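Local coordinates for aminoacyl-tRNA synthetase (Cryptosporidium parvum, PDB 5F9Z), which probably attaches proline to its cognate tRNA in an ATP-dependent reaction, as a prolyl-tRNA synthetase that binds halofuginone together with an ATP analogue, at residues 398-401 / 402-405. Residues are numbered along the deposited sequence; the frame is centred on the assembly and turned at random.
Sequences PKLL and EEFQ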
# COMPACT_ATOMS: atom_id res chain seq x y z
N PRO A 398 4.96 9.37 -23.19
CA PRO A 398 3.94 8.48 -22.62
C PRO A 398 4.31 7.01 -22.73
O PRO A 398 3.96 6.22 -21.84
CB PRO A 398 2.68 8.81 -23.42
CG PRO A 398 2.88 10.21 -23.85
CD PRO A 398 4.35 10.32 -24.15
N LYS A 399 5.02 6.61 -23.79
CA LYS A 399 5.46 5.23 -23.92
C LYS A 399 6.55 4.90 -22.90
O LYS A 399 6.55 3.81 -22.32
CB LYS A 399 5.96 4.95 -25.33
CG LYS A 399 4.86 4.91 -26.39
CD LYS A 399 5.41 4.47 -27.74
CE LYS A 399 6.48 5.43 -28.24
NZ LYS A 399 7.00 5.02 -29.58
N LEU A 400 7.48 5.84 -22.67
CA LEU A 400 8.55 5.59 -21.72
C LEU A 400 8.01 5.45 -20.30
O LEU A 400 8.43 4.55 -19.56
CB LEU A 400 9.59 6.71 -21.78
CG LEU A 400 10.55 6.67 -22.97
CD1 LEU A 400 11.53 7.83 -22.91
CD2 LEU A 400 11.28 5.34 -23.02
N LEU A 401 7.08 6.32 -19.91
CA LEU A 401 6.45 6.18 -18.60
C LEU A 401 5.65 4.89 -18.51
O LEU A 401 5.62 4.24 -17.46
CB LEU A 401 5.57 7.40 -18.31
CG LEU A 401 6.30 8.75 -18.27
CD1 LEU A 401 5.32 9.88 -18.00
CD2 LEU A 401 7.40 8.73 -17.22
N GLU A 402 4.98 4.52 -19.60
CA GLU A 402 4.30 3.23 -19.66
C GLU A 402 5.29 2.08 -19.49
O GLU A 402 5.05 1.14 -18.72
CB GLU A 402 3.54 3.11 -20.98
CG GLU A 402 2.81 1.79 -21.18
CD GLU A 402 1.37 1.84 -20.72
OE1 GLU A 402 0.95 2.90 -20.20
OE2 GLU A 402 0.66 0.83 -20.88
N GLU A 403 6.41 2.14 -20.22
CA GLU A 403 7.44 1.12 -20.07
C GLU A 403 8.06 1.15 -18.68
O GLU A 403 8.38 0.11 -18.11
CB GLU A 403 8.52 1.32 -21.14
CG GLU A 403 9.59 0.25 -21.15
CD GLU A 403 10.79 0.63 -22.00
OE1 GLU A 403 11.85 -0.00 -21.85
OE2 GLU A 403 10.67 1.57 -22.81
N PHE A 404 8.23 2.35 -18.12
CA PHE A 404 8.72 2.49 -16.75
C PHE A 404 7.81 1.75 -15.77
O PHE A 404 8.29 0.98 -14.93
CB PHE A 404 8.82 3.97 -16.39
CG PHE A 404 9.76 4.27 -15.25
CD1 PHE A 404 9.51 3.81 -13.97
CD2 PHE A 404 10.88 5.05 -15.46
CE1 PHE A 404 10.37 4.10 -12.93
CE2 PHE A 404 11.75 5.35 -14.42
CZ PHE A 404 11.49 4.87 -13.16
N GLN A 405 6.50 1.97 -15.88
CA GLN A 405 5.55 1.34 -14.98
C GLN A 405 5.61 -0.18 -15.09
O GLN A 405 5.64 -0.90 -14.08
CB GLN A 405 4.14 1.84 -15.28
CG GLN A 405 3.06 1.31 -14.35
CD GLN A 405 2.92 2.13 -13.08
OE1 GLN A 405 3.41 3.26 -13.00
NE2 GLN A 405 2.24 1.58 -12.08
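The carbonyl oxygen of Leu-400 accepts the backbone N-H of Phe-404, with N to O at 2.6 Å, and the CB of Phe-404 lies 3.2 Å from the same O. These eight residues make about two turns of the alpha-helix 393-417, which follows the five-stranded sheet of the anticodon-binding domain. Three further i to i+4 bonds join 398-401 to 402-405: Glu-403 N to Lys-399 O at 2.7 Å, Gln-405 N to Leu-401 O at 2.9 Å, and Glu-402 N to Pro-398 O at 3.0 Å. The N-H...O angles of all four fall between 153° and 161°, consistent with regular alpha-helical bonding. Pro-398 has no N-H for the preceding turn, and the helix kinks there.

The side chains divide by face. Leu-401 and Phe-404 are buried, touching loop residues Gln-303 and Asp-381 respectively, and the Phe-404 ring also makes a cation-pi contact with Arg-407. Gln-405 is buried too: its NE2 donates to Leu-202 O, a tie to the end of helix 181-202, while its OE1 takes a weak bond from Lys-298 N. Glu-402, by contrast, is exposed. Glu-403 has CG anti to its backbone N (chi1 -175°) and an extended chain, which carries the carboxylate alongside Leu-400, the two side chains pointing the same way; OE1 makes a long, weak ion pair with Arg-407, and OE2 meets Leu-400 CD2 in a van der Waals contact at 3.8 Å.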